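Local coordinates for protein blood group a-and b-cleaving endo-beta-galactosidase (PDB 2YGL) that belongs to a family 98 glycoside hydrolase that cleaves blood group A and B antigens, and probably binds such glycans through its tandem carbohydrate-binding modules, at residues R264-V269 with A314-V319; K26-D31 with K59-V64; N226-L231 with G270-A275; L192-W197 with F239-G244. All coordinates share one frame; numbering follows the deposited sequence.

Contact 1 of 4, residues R264-V269 with A314-V319; sequences RFISYV and AFLVDV
Arg264 meets Asp318 side-on, with one nitrogen to each carboxylate oxygen. NE reaches Asp318 OD1 at 3.0 Å, and NH2 of Arg264 reaches the syn lone pair of Asp318 OD2 at 2.8 Å. The two planes lie 26° apart, nearly coplanar. An extended chain, CG anti to the backbone N (chi1 -155°), brings Arg264 there. Further along the same face, CD1 of Leu316 sits over the centre of the Tyr268 ring, 3.9 Å from its centroid, a CH-pi contact. The other face carries Phe265, Ser267, Val269, Phe315, Val317 and Val319. There Val269 CB stands 4.0 Å from the centroid of the Phe315 ring, over its face. CG2 of Val269 also touches CG2 of Val317 at 3.6 Å. These side chains project from two neighbouring antiparallel strands of the second CBM51 module, a beta-sandwich fold. Three hydrogen-bonded pairs, Phe265 with Val319, Ser267 with Val317 and Val269 with Phe315, set the register. The shortest of their six bonds is Val317 N to Ser267 O, 2.7 Å. Farther out, strand 343-352 pairs with the other edge of 264-269. Tyr298 packs on Phe315 and Val317, while Pro179 and Leu182 of helix 179-184 pack on Tyr268. Thr174 OG1 takes a hydrogen bond from Arg264 NH1.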
loop_
_atom_site.group_PDB
_atom_site.type_symbol
_atom_site.label_atom_id
_atom_site.label_comp_id
_atom_site.label_asym_id
_atom_site.label_seq_id
_atom_site.Cartn_x
_atom_site.Cartn_y
_atom_site.Cartn_z
ATOM N N ARG A 264 1.318 -13.259 -7.008
ATOM C CA ARG A 264 2.295 -12.251 -7.419
ATOM C C ARG A 264 3.677 -12.854 -7.674
ATOM O O ARG A 264 4.112 -13.757 -6.955
ATOM C CB ARG A 264 2.384 -11.176 -6.330
ATOM C CG ARG A 264 2.853 -9.801 -6.773
ATOM C CD ARG A 264 2.793 -8.844 -5.587
ATOM N NE ARG A 264 3.443 -7.563 -5.848
ATOM C CZ ARG A 264 3.758 -6.673 -4.909
ATOM N NH1 ARG A 264 3.487 -6.919 -3.631
ATOM N NH2 ARG A 264 4.351 -5.534 -5.246
ATOM N N PHE A 265 4.351 -12.355 -8.708
ATOM C CA PHE A 265 5.740 -12.721 -8.988
ATOM C C PHE A 265 6.612 -11.467 -9.021
ATOM O O PHE A 265 6.308 -10.516 -9.746
ATOM C CB PHE A 265 5.846 -13.504 -10.304
ATOM C CG PHE A 265 7.262 -13.694 -10.792
ATOM C CD1 PHE A 265 8.120 -14.589 -10.158
ATOM C CD2 PHE A 265 7.733 -12.977 -11.889
ATOM C CE1 PHE A 265 9.426 -14.764 -10.605
ATOM C CE2 PHE A 265 9.036 -13.144 -12.344
ATOM C CZ PHE A 265 9.885 -14.042 -11.702
ATOM N N ILE A 266 7.686 -11.471 -8.230
ATOM C CA ILE A 266 8.593 -10.323 -8.115
ATOM C C ILE A 266 10.032 -10.725 -8.412
ATOM O O ILE A 266 10.563 -11.636 -7.777
ATOM C CB ILE A 266 8.600 -9.708 -6.686
ATOM C CG1 ILE A 266 7.192 -9.649 -6.076
ATOM C CG2 ILE A 266 9.297 -8.334 -6.684
ATOM C CD1 ILE A 266 6.312 -8.621 -6.678
ATOM N N SER A 267 10.662 -10.023 -9.353
ATOM C CA SER A 267 12.079 -10.231 -9.659
ATOM C C SER A 267 12.681 -9.091 -10.469
ATOM O O SER A 267 12.029 -8.530 -11.353
ATOM C CB SER A 267 12.284 -11.542 -10.425
ATOM O OG SER A 267 13.662 -11.834 -10.564
ATOM N N TYR A 268 13.930 -8.756 -10.157
ATOM C CA TYR A 268 14.756 -7.963 -11.060
ATOM C C TYR A 268 15.337 -8.889 -12.123
ATOM O O TYR A 268 15.668 -10.037 -11.831
ATOM C CB TYR A 268 15.862 -7.225 -10.297
ATOM C CG TYR A 268 15.329 -6.056 -9.507
ATOM C CD1 TYR A 268 15.131 -4.809 -10.111
ATOM C CD2 TYR A 268 14.990 -6.199 -8.165
ATOM C CE1 TYR A 268 14.623 -3.733 -9.387
ATOM C CE2 TYR A 268 14.482 -5.132 -7.434
ATOM C CZ TYR A 268 14.301 -3.904 -8.051
ATOM O OH TYR A 268 13.798 -2.854 -7.323
ATOM N N VAL A 269 15.433 -8.392 -13.355
ATOM C CA VAL A 269 15.867 -9.208 -14.492
ATOM C C VAL A 269 16.911 -8.467 -15.322
ATOM O O VAL A 269 16.701 -7.316 -15.713
ATOM C CB VAL A 269 14.672 -9.618 -15.413
ATOM C CG1 VAL A 269 15.137 -10.535 -16.544
ATOM C CG2 VAL A 269 13.573 -10.300 -14.617
ATOM N N ALA A 314 19.098 -3.529 -15.076
ATOM C CA ALA A 314 18.135 -4.593 -14.807
ATOM C C ALA A 314 16.759 -3.998 -14.524
ATOM O O ALA A 314 16.651 -2.997 -13.814
ATOM C CB ALA A 314 18.602 -5.454 -13.635
ATOM N N PHE A 315 15.720 -4.602 -15.093
ATOM C CA PHE A 315 14.353 -4.095 -14.929
ATOM C C PHE A 315 13.559 -4.878 -13.884
ATOM O O PHE A 315 13.785 -6.075 -13.691
ATOM C CB PHE A 315 13.603 -4.041 -16.271
ATOM C CG PHE A 315 13.626 -5.333 -17.046
ATOM C CD1 PHE A 315 14.641 -5.592 -17.963
ATOM C CD2 PHE A 315 12.619 -6.279 -16.880
ATOM C CE1 PHE A 315 14.665 -6.779 -18.687
ATOM C CE2 PHE A 315 12.633 -7.472 -17.601
ATOM C CZ PHE A 315 13.660 -7.723 -18.506
ATOM N N LEU A 316 12.637 -4.187 -13.214
ATOM C CA LEU A 316 11.770 -4.818 -12.227
ATOM C C LEU A 316 10.572 -5.473 -12.900
ATOM O O LEU A 316 9.826 -4.821 -13.634
ATOM C CB LEU A 316 11.303 -3.810 -11.167
ATOM C CG LEU A 316 10.349 -4.306 -10.066
ATOM C CD1 LEU A 316 10.946 -5.452 -9.244
ATOM C CD2 LEU A 316 9.927 -3.164 -9.152
ATOM N N VAL A 317 10.411 -6.769 -12.655
ATOM C CA VAL A 317 9.220 -7.497 -13.074
ATOM C C VAL A 317 8.347 -7.703 -11.842
ATOM O O VAL A 317 8.758 -8.349 -10.874
ATOM C CB VAL A 317 9.557 -8.860 -13.725
ATOM C CG1 VAL A 317 8.280 -9.637 -14.036
ATOM C CG2 VAL A 317 10.372 -8.661 -14.991
ATOM N N ASP A 318 7.150 -7.128 -11.883
ATOM C CA ASP A 318 6.199 -7.234 -10.786
ATOM C C ASP A 318 4.813 -7.430 -11.386
ATOM O O ASP A 318 4.168 -6.469 -11.808
ATOM C CB ASP A 318 6.256 -5.974 -9.911
ATOM C CG ASP A 318 5.341 -6.051 -8.696
ATOM O OD1 ASP A 318 4.526 -6.996 -8.588
ATOM O OD2 ASP A 318 5.441 -5.153 -7.834
ATOM N N VAL A 319 4.366 -8.683 -11.422
ATOM C CA VAL A 319 3.145 -9.043 -12.141
ATOM C C VAL A 319 2.199 -9.890 -11.284
ATOM O O VAL A 319 2.637 -10.768 -10.533
ATOM C CB VAL A 319 3.477 -9.734 -13.509
ATOM C CG1 VAL A 319 4.238 -11.051 -13.311
ATOM C CG2 VAL A 319 2.221 -9.942 -14.355
#

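Contact 2 of 4, residues K26-D31 with K59-V64; sequences KTVQKD and KGIGTV
Asp31 and Lys59 turn CG the same way, anti to the carbonyl carbon (chi1 -54° and -51°), and Lys59 then bends at chi2 and chi3. This folds the lysine back alongside the carboxylate, and NZ of Lys59 lies 3.0 Å from Asp31 OD2 in a salt bridge. The ammonium comes on the syn side, 30° out of the carboxylate plane. The other oxygen, Asp31 OD1, uses its anti lone pair to accept from Gly60 N at 3.0 Å. Asp31 N donates a hydrogen bond to Gly60 O at 2.8 Å, closing a two-way link between Asp31 and Gly60. Gly60 has a positive phi, in a region populated mainly by glycine. In the first CBM51 module, a beta-sandwich, this is where the short strand 29-30 pairs antiparallel with strand 60-64. Gln29 and Gly62 form a hydrogen-bonded pair, with N to O distances of 2.9 Å both ways. Beside it, Val28 CG1 packs against Ile61 CG2 at 3.6 Å, and Ile71 of strand 69-74 touches both side chains. Gln29 bends back to donate from NE2 to Thr27 O at 3.1 Å. The charged end has further partners: Asp11 pairs with Lys59 NZ, and Ser10 OG bonds to Asp31 OD1.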
loop_
_atom_site.group_PDB
_atom_site.type_symbol
_atom_site.label_atom_id
_atom_site.label_comp_id
_atom_site.label_asym_id
_atom_site.label_seq_id
_atom_site.Cartn_x
_atom_site.Cartn_y
_atom_site.Cartn_z
ATOM N N LYS A 26 -8.376 26.389 26.533
ATOM C CA LYS A 26 -8.948 25.068 26.286
ATOM C C LYS A 26 -8.527 24.561 24.912
ATOM O O LYS A 26 -8.340 25.347 23.977
ATOM C CB LYS A 26 -10.475 25.111 26.386
ATOM C CG LYS A 26 -11.002 25.300 27.805
ATOM C CD LYS A 26 -12.524 25.321 27.837
ATOM C CE LYS A 26 -13.034 25.824 29.181
ATOM N NZ LYS A 26 -14.515 25.986 29.192
ATOM N N THR A 27 -8.369 23.245 24.797
ATOM C CA THR A 27 -7.969 22.620 23.539
ATOM C C THR A 27 -8.960 21.542 23.107
ATOM O O THR A 27 -9.645 20.938 23.941
ATOM C CB THR A 27 -6.563 21.978 23.636
ATOM O OG1 THR A 27 -6.554 21.016 24.696
ATOM C CG2 THR A 27 -5.492 23.029 23.898
ATOM N N VAL A 28 -9.021 21.310 21.797
ATOM C CA VAL A 28 -9.760 20.185 21.223
ATOM C C VAL A 28 -9.291 18.891 21.900
ATOM O O VAL A 28 -8.094 18.689 22.109
ATOM C CB VAL A 28 -9.573 20.123 19.684
ATOM C CG1 VAL A 28 -10.184 18.858 19.101
ATOM C CG2 VAL A 28 -10.180 21.361 19.020
ATOM N N GLN A 29 -10.242 18.033 22.259
ATOM C CA GLN A 29 -9.954 16.877 23.105
ATOM C C GLN A 29 -9.779 15.564 22.346
ATOM O O GLN A 29 -10.505 15.280 21.390
ATOM C CB GLN A 29 -11.029 16.739 24.185
ATOM C CG GLN A 29 -11.005 17.859 25.228
ATOM C CD GLN A 29 -9.780 17.797 26.123
ATOM O OE1 GLN A 29 -9.569 16.817 26.836
ATOM N NE2 GLN A 29 -8.963 18.845 26.087
ATOM N N LYS A 30 -8.798 14.775 22.778
ATOM C CA LYS A 30 -8.577 13.437 22.240
ATOM C C LYS A 30 -9.218 12.416 23.169
ATOM O O LYS A 30 -8.949 12.412 24.376
ATOM C CB LYS A 30 -7.081 13.132 22.102
ATOM C CG LYS A 30 -6.295 14.109 21.241
ATOM C CD LYS A 30 -4.804 13.788 21.289
ATOM C CE LYS A 30 -3.975 14.956 20.792
ATOM N NZ LYS A 30 -2.515 14.726 21.005
ATOM N N ASP A 31 -10.071 11.566 22.598
ATOM C CA ASP A 31 -10.719 10.464 23.319
ATOM C C ASP A 31 -11.610 10.928 24.479
ATOM O O ASP A 31 -11.790 10.216 25.473
ATOM C CB ASP A 31 -9.674 9.437 23.779
ATOM C CG ASP A 31 -8.807 8.939 22.636
ATOM O OD1 ASP A 31 -9.310 8.848 21.496
ATOM O OD2 ASP A 31 -7.618 8.640 22.873
ATOM N N LYS A 59 -12.329 5.827 21.589
ATOM C CA LYS A 59 -11.533 6.708 20.730
ATOM C C LYS A 59 -12.382 7.759 20.022
ATOM O O LYS A 59 -13.554 7.526 19.720
ATOM C CB LYS A 59 -10.757 5.890 19.689
ATOM C CG LYS A 59 -9.929 4.719 20.248
ATOM C CD LYS A 59 -8.758 5.183 21.119
ATOM C CE LYS A 59 -7.629 5.773 20.290
ATOM N NZ LYS A 59 -6.585 6.397 21.148
ATOM N N GLY A 60 -11.776 8.915 19.752
ATOM C CA GLY A 60 -12.443 9.973 19.002
ATOM C C GLY A 60 -11.880 11.361 19.233
ATOM O O GLY A 60 -10.899 11.539 19.960
ATOM N N ILE A 61 -12.512 12.342 18.589
ATOM C CA ILE A 61 -12.148 13.749 18.714
ATOM C C ILE A 61 -13.361 14.539 19.206
ATOM O O ILE A 61 -14.453 14.426 18.644
ATOM C CB ILE A 61 -11.645 14.331 17.356
ATOM C CG1 ILE A 61 -10.413 13.569 16.833
ATOM C CG2 ILE A 61 -11.360 15.822 17.464
ATOM C CD1 ILE A 61 -9.165 13.647 17.717
ATOM N N GLY A 62 -13.161 15.331 20.256
ATOM C CA GLY A 62 -14.225 16.154 20.833
ATOM C C GLY A 62 -13.950 17.639 20.688
ATOM O O GLY A 62 -12.925 18.138 21.152
ATOM N N THR A 63 -14.874 18.344 20.041
ATOM C CA THR A 63 -14.726 19.777 19.794
ATOM C C THR A 63 -16.000 20.556 20.137
ATOM O O THR A 63 -17.025 19.968 20.494
ATOM C CB THR A 63 -14.302 20.057 18.320
ATOM O OG1 THR A 63 -13.921 21.430 18.176
ATOM C CG2 THR A 63 -15.437 19.730 17.336
ATOM N N VAL A 64 -15.907 21.881 20.044
ATOM C CA VAL A 64 -17.075 22.752 20.028
ATOM C C VAL A 64 -17.149 23.395 18.640
ATOM O O VAL A 64 -16.154 23.925 18.139
ATOM C CB VAL A 64 -17.010 23.839 21.134
ATOM C CG1 VAL A 64 -18.122 24.872 20.958
ATOM C CG2 VAL A 64 -17.101 23.202 22.511
#

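Contact 3 of 4, residues N226-L231 with G270-A275; sequences NKIKLL and GIDRSA
Arg273 lays one face of its guanidinium over Leu231, whose CG stands 3.5 Å above the plane, offset toward the rim. NH1 of Arg273 is the nearest nitrogen, 3.5 Å from Leu231 CG. Bends at chi2 and chi3 (-55° and -66°) curl the arginine along the strand from Lys229 to Leu231. On the way, CG of Arg273 passes 3.8 Å from Lys229 CG, and the two side chains run roughly perpendicular. NE of Arg273 forms a salt bridge with Glu236 of strand 235-239.

Beside this overlap, Asp272 works through both carboxylate oxygens. Asp272 OD2 accepts from Lys229 N at 2.9 Å. That bond is nearly straight, 171° at the hydrogen, but the donor comes from above the carboxylate plane. OD1 accepts from Ser274 N and Ser274 OG, which reach it from opposite faces of that plane. The bond from Ser274 N makes an Asx turn, within the type I turn from Asp272 to Ala275. A water also reaches Asp272 OD1, 2.7 Å away, and Lys227 O. Arg273 N closes the pattern with a bond to Lys229 O at 3.1 Å. Leu230 CD2 packs on the backbone of Gly270, 3.5 Å from its C atom.

Asp272 therefore joins the turn that follows strand 262-271 to the edge of the hairpin 228-239. With several N-H and O-H donors around it, its carboxylate is probably stabilised in the charged form.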
loop_
_atom_site.group_PDB
_atom_site.type_symbol
_atom_site.label_atom_id
_atom_site.label_comp_id
_atom_site.label_asym_id
_atom_site.label_seq_id
_atom_site.Cartn_x
_atom_site.Cartn_y
_atom_site.Cartn_z
ATOM N N ASN A 226 29.507 -17.433 -6.051
ATOM C CA ASN A 226 29.357 -15.994 -6.284
ATOM C C ASN A 226 27.891 -15.597 -6.330
ATOM O O ASN A 226 27.080 -16.283 -6.951
ATOM C CB ASN A 226 29.995 -15.584 -7.614
ATOM C CG ASN A 226 31.472 -15.914 -7.695
ATOM O OD1 ASN A 226 32.108 -16.270 -6.701
ATOM N ND2 ASN A 226 32.030 -15.787 -8.894
ATOM N N LYS A 227 27.557 -14.490 -5.678
ATOM C CA LYS A 227 26.189 -13.988 -5.695
ATOM C C LYS A 227 25.842 -13.367 -7.046
ATOM O O LYS A 227 26.713 -12.830 -7.739
ATOM C CB LYS A 227 25.962 -12.986 -4.559
ATOM C CG LYS A 227 25.909 -13.641 -3.184
ATOM C CD LYS A 227 25.705 -12.618 -2.078
ATOM C CE LYS A 227 25.575 -13.314 -0.731
ATOM N NZ LYS A 227 25.398 -12.339 0.376
ATOM N N ILE A 228 24.569 -13.473 -7.416
ATOM C CA ILE A 228 24.028 -12.794 -8.591
ATOM C C ILE A 228 24.284 -11.290 -8.471
ATOM O O ILE A 228 24.095 -10.705 -7.404
ATOM C CB ILE A 228 22.515 -13.103 -8.754
ATOM C CG1 ILE A 228 22.328 -14.513 -9.327
ATOM C CG2 ILE A 228 21.815 -12.053 -9.624
ATOM C CD1 ILE A 228 20.956 -15.110 -9.085
ATOM N N LYS A 229 24.744 -10.679 -9.560
ATOM C CA LYS A 229 25.076 -9.259 -9.566
ATOM C C LYS A 229 24.513 -8.589 -10.814
ATOM O O LYS A 229 24.690 -9.082 -11.928
ATOM C CB LYS A 229 26.596 -9.065 -9.481
ATOM C CG LYS A 229 27.038 -7.671 -9.039
ATOM C CD LYS A 229 28.561 -7.496 -9.123
ATOM C CE LYS A 229 29.290 -8.255 -8.018
ATOM N NZ LYS A 229 30.777 -8.168 -8.155
ATOM N N LEU A 230 23.836 -7.462 -10.610
ATOM C CA LEU A 230 23.176 -6.734 -11.688
ATOM C C LEU A 230 23.461 -5.234 -11.633
ATOM O O LEU A 230 23.907 -4.718 -10.608
ATOM C CB LEU A 230 21.662 -6.970 -11.622
ATOM C CG LEU A 230 21.145 -8.320 -12.127
ATOM C CD1 LEU A 230 19.704 -8.548 -11.696
ATOM C CD2 LEU A 230 21.275 -8.382 -13.637
ATOM N N LEU A 231 23.216 -4.547 -12.747
ATOM C CA LEU A 231 23.204 -3.088 -12.769
ATOM C C LEU A 231 21.821 -2.598 -12.375
ATOM O O LEU A 231 20.832 -2.904 -13.044
ATOM C CB LEU A 231 23.553 -2.540 -14.156
ATOM C CG LEU A 231 25.000 -2.234 -14.544
ATOM C CD1 LEU A 231 25.024 -1.612 -15.936
ATOM C CD2 LEU A 231 25.683 -1.304 -13.539
ATOM N N GLY A 270 18.029 -9.139 -15.590
ATOM C CA GLY A 270 19.071 -8.609 -16.467
ATOM C C GLY A 270 20.189 -9.608 -16.688
ATOM O O GLY A 270 20.071 -10.777 -16.324
ATOM N N ILE A 271 21.281 -9.135 -17.283
ATOM C CA ILE A 271 22.441 -9.973 -17.559
ATOM C C ILE A 271 23.458 -9.844 -16.425
ATOM O O ILE A 271 23.839 -8.733 -16.047
ATOM C CB ILE A 271 23.080 -9.605 -18.918
ATOM C CG1 ILE A 271 22.079 -9.857 -20.050
ATOM C CG2 ILE A 271 24.365 -10.392 -19.154
ATOM C CD1 ILE A 271 22.229 -8.929 -21.230
ATOM N N ASP A 272 23.886 -10.982 -15.882
ATOM C CA ASP A 272 24.837 -10.988 -14.770
ATOM C C ASP A 272 26.147 -10.318 -15.170
ATOM O O ASP A 272 26.621 -10.481 -16.299
ATOM C CB ASP A 272 25.092 -12.406 -14.256
ATOM C CG ASP A 272 25.749 -12.419 -12.881
ATOM O OD1 ASP A 272 26.995 -12.349 -12.804
ATOM O OD2 ASP A 272 25.015 -12.478 -11.872
ATOM N N ARG A 273 26.716 -9.560 -14.236
ATOM C CA ARG A 273 27.937 -8.789 -14.480
ATOM C C ARG A 273 29.141 -9.658 -14.867
ATOM O O ARG A 273 30.082 -9.173 -15.496
ATOM C CB ARG A 273 28.276 -7.911 -13.263
ATOM C CG ARG A 273 27.152 -6.962 -12.811
ATOM C CD ARG A 273 26.655 -6.049 -13.934
ATOM N NE ARG A 273 27.674 -5.094 -14.367
ATOM C CZ ARG A 273 27.676 -4.464 -15.540
ATOM N NH1 ARG A 273 26.712 -4.677 -16.430
ATOM N NH2 ARG A 273 28.653 -3.612 -15.827
ATOM N N SER A 274 29.093 -10.937 -14.505
ATOM C CA SER A 274 30.181 -11.874 -14.771
ATOM C C SER A 274 30.169 -12.425 -16.196
ATOM O O SER A 274 31.097 -13.126 -16.598
ATOM C CB SER A 274 30.133 -13.036 -13.773
ATOM O OG SER A 274 28.983 -13.844 -13.983
ATOM N N ALA A 275 29.118 -12.111 -16.951
ATOM C CA ALA A 275 28.956 -12.635 -18.307
ATOM C C ALA A 275 30.015 -12.113 -19.270
ATOM O O ALA A 275 30.516 -10.995 -19.117
ATOM C CB ALA A 275 27.568 -12.313 -18.838
HETATM O O HOH W 1 28.029 -12.418 -10.262
#

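Contact 4 of 4, residues L192-W197 with F239-G244; sequences LSDLEW and FNKGLG
Trp197 presents an edge of its indole to Leu243: Trp197 CZ3 lies 4.1 Å from Leu243 CD2, near the ring plane. The indole and the leucine run antiparallel alongside one another. Lys213 makes a cation-pi contact with the same indole. The other methyl group of Leu243, CD1, packs 3.9 Å from CD2 of Leu192, where the two leucines meet nearly perpendicular. Ser193 lies between this apolar patch and the charged end of the contact. Ser193 CB is 3.4 Å from Gly242 O.

The carboxylate of Asp194 is the second flat group. Lys241 NZ approaches OD1 of Asp194 on the syn side, 30° out of the plane, and makes a salt bridge of 2.7 Å. Bends at chi2 and chi3 (-73° and -75°) turn the lysine back to place NZ there. A water bridges the pair, donating to Asp194 OD2 at 2.6 Å and accepting from Lys241 NZ at 3.1 Å.

Asp214 ties the two segments together from outside: its OD2 forms a second salt bridge with Lys241 NZ, and its OD1 takes hydrogen bonds from Ser193 OG and Gly242 N. A lysine shared by two carboxylates probably keeps its charge.

The short 3-10 turn 192-194 is thus fixed to the start of strand 242-244. Leu192, Trp197 and Leu243 all meet Tyr255 of the facing sheet, and Trp197 also touches Ile253 there, as expected for the interior of a CBM51 beta-sandwich.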
loop_
_atom_site.group_PDB
_atom_site.type_symbol
_atom_site.label_atom_id
_atom_site.label_comp_id
_atom_site.label_asym_id
_atom_site.label_seq_id
_atom_site.Cartn_x
_atom_site.Cartn_y
_atom_site.Cartn_z
ATOM N N LEU A 192 11.943 -18.257 -5.236
ATOM C CA LEU A 192 11.863 -19.338 -6.221
ATOM C C LEU A 192 12.997 -20.351 -6.063
ATOM O O LEU A 192 12.777 -21.558 -6.189
ATOM C CB LEU A 192 11.816 -18.782 -7.646
ATOM C CG LEU A 192 10.427 -18.477 -8.217
ATOM C CD1 LEU A 192 9.735 -17.318 -7.500
ATOM C CD2 LEU A 192 10.530 -18.183 -9.699
ATOM N N SER A 193 14.192 -19.852 -5.752
ATOM C CA SER A 193 15.366 -20.701 -5.524
ATOM C C SER A 193 15.252 -21.601 -4.283
ATOM O O SER A 193 16.091 -22.476 -4.069
ATOM C CB SER A 193 16.636 -19.850 -5.445
ATOM O OG SER A 193 16.548 -18.894 -4.402
ATOM N N ASP A 194 14.219 -21.383 -3.473
ATOM C CA ASP A 194 13.931 -22.261 -2.340
ATOM C C ASP A 194 12.900 -23.334 -2.701
ATOM O O ASP A 194 12.479 -24.112 -1.844
ATOM C CB ASP A 194 13.459 -21.448 -1.131
ATOM C CG ASP A 194 14.574 -20.645 -0.490
ATOM O OD1 ASP A 194 15.764 -20.947 -0.743
ATOM O OD2 ASP A 194 14.259 -19.709 0.276
ATOM N N LEU A 195 12.515 -23.378 -3.975
ATOM C CA LEU A 195 11.506 -24.320 -4.459
ATOM C C LEU A 195 12.069 -25.306 -5.483
ATOM O O LEU A 195 13.114 -25.060 -6.092
ATOM C CB LEU A 195 10.326 -23.560 -5.075
ATOM C CG LEU A 195 9.583 -22.523 -4.225
ATOM C CD1 LEU A 195 8.663 -21.692 -5.111
ATOM C CD2 LEU A 195 8.800 -23.184 -3.102
ATOM N N GLU A 196 11.374 -26.425 -5.657
ATOM C CA GLU A 196 11.701 -27.378 -6.715
ATOM C C GLU A 196 10.924 -27.024 -7.974
ATOM O O GLU A 196 9.698 -26.901 -7.937
ATOM C CB GLU A 196 11.363 -28.815 -6.292
ATOM C CG GLU A 196 12.208 -29.355 -5.144
ATOM C CD GLU A 196 13.674 -29.484 -5.505
ATOM O OE1 GLU A 196 14.032 -30.465 -6.188
ATOM O OE2 GLU A 196 14.470 -28.608 -5.099
ATOM N N TRP A 197 11.633 -26.844 -9.083
ATOM C CA TRP A 197 10.967 -26.670 -10.370
ATOM C C TRP A 197 10.543 -28.027 -10.920
ATOM O O TRP A 197 11.083 -29.056 -10.516
ATOM C CB TRP A 197 11.861 -25.927 -11.372
ATOM C CG TRP A 197 13.253 -26.482 -11.530
ATOM C CD1 TRP A 197 13.601 -27.728 -11.985
ATOM C CD2 TRP A 197 14.482 -25.798 -11.258
ATOM N NE1 TRP A 197 14.969 -27.861 -12.000
ATOM C CE2 TRP A 197 15.534 -26.693 -11.559
ATOM C CE3 TRP A 197 14.798 -24.516 -10.785
ATOM C CZ2 TRP A 197 16.880 -26.348 -11.402
ATOM C CZ3 TRP A 197 16.137 -24.174 -10.625
ATOM C CH2 TRP A 197 17.161 -25.088 -10.935
ATOM N N PHE A 239 22.706 -9.709 -5.291
ATOM C CA PHE A 239 21.473 -10.270 -4.754
ATOM C C PHE A 239 21.765 -11.534 -3.955
ATOM O O PHE A 239 22.506 -12.407 -4.408
ATOM C CB PHE A 239 20.474 -10.562 -5.879
ATOM C CG PHE A 239 19.778 -9.339 -6.405
ATOM C CD1 PHE A 239 20.371 -8.549 -7.386
ATOM C CD2 PHE A 239 18.531 -8.973 -5.915
ATOM C CE1 PHE A 239 19.729 -7.410 -7.871
ATOM C CE2 PHE A 239 17.881 -7.841 -6.393
ATOM C CZ PHE A 239 18.481 -7.057 -7.373
ATOM N N ASN A 240 21.191 -11.615 -2.756
ATOM C CA ASN A 240 21.326 -12.791 -1.901
ATOM C C ASN A 240 20.651 -14.013 -2.511
ATOM O O ASN A 240 21.145 -15.132 -2.385
ATOM C CB ASN A 240 20.734 -12.527 -0.512
ATOM C CG ASN A 240 21.496 -11.466 0.273
ATOM O OD1 ASN A 240 22.710 -11.301 0.118
ATOM N ND2 ASN A 240 20.782 -10.751 1.138
ATOM N N LYS A 241 19.514 -13.788 -3.165
ATOM C CA LYS A 241 18.707 -14.875 -3.709
ATOM C C LYS A 241 18.379 -14.644 -5.180
ATOM O O LYS A 241 18.327 -13.502 -5.638
ATOM C CB LYS A 241 17.401 -15.032 -2.912
ATOM C CG LYS A 241 17.562 -15.206 -1.398
ATOM C CD LYS A 241 18.103 -16.582 -1.022
ATOM C CE LYS A 241 17.047 -17.667 -1.144
ATOM N NZ LYS A 241 17.648 -19.001 -0.909
ATOM N N GLY A 242 18.147 -15.734 -5.908
ATOM C CA GLY A 242 17.724 -15.646 -7.301
ATOM C C GLY A 242 18.012 -16.876 -8.138
ATOM O O GLY A 242 18.391 -17.920 -7.614
ATOM N N LEU A 243 17.829 -16.741 -9.448
ATOM C CA LEU A 243 18.010 -17.849 -10.388
ATOM C C LEU A 243 18.972 -17.455 -11.505
ATOM O O LEU A 243 18.921 -16.331 -12.006
ATOM C CB LEU A 243 16.663 -18.275 -10.986
ATOM C CG LEU A 243 15.592 -18.828 -10.037
ATOM C CD1 LEU A 243 14.221 -18.856 -10.710
ATOM C CD2 LEU A 243 15.970 -20.210 -9.514
ATOM N N GLY A 244 19.841 -18.387 -11.887
ATOM C CA GLY A 244 20.822 -18.154 -12.943
ATOM C C GLY A 244 20.658 -19.146 -14.076
ATOM O O GLY A 244 20.729 -20.360 -13.864
HETATM O O HOH W 2 16.267 -19.097 1.825
#

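Overall arrangement
Contacts 1, 3 and 4 belong to the second module; contact 2 lies in the first, about 47 Å from contact 1 between centres. All four are partly buried, but contact 1 covers the most surface and is mainly regular strand pairing. Contacts 1 and 3 share strand 262-271 and meet where Ala314 N probably bonds to Leu231 O. Contacts 3 and 4 meet through the hairpin 228-239, at Ile228 O and Phe239 N. Contact 1 touches contact 4 by packing alone, Phe265 on Leu192 and Tyr268 on Phe239. Contacts 2 and 4 both set an Asp-Lys salt bridge beside a glycine, whereas contact 3 relies on a carboxylate bound to backbone.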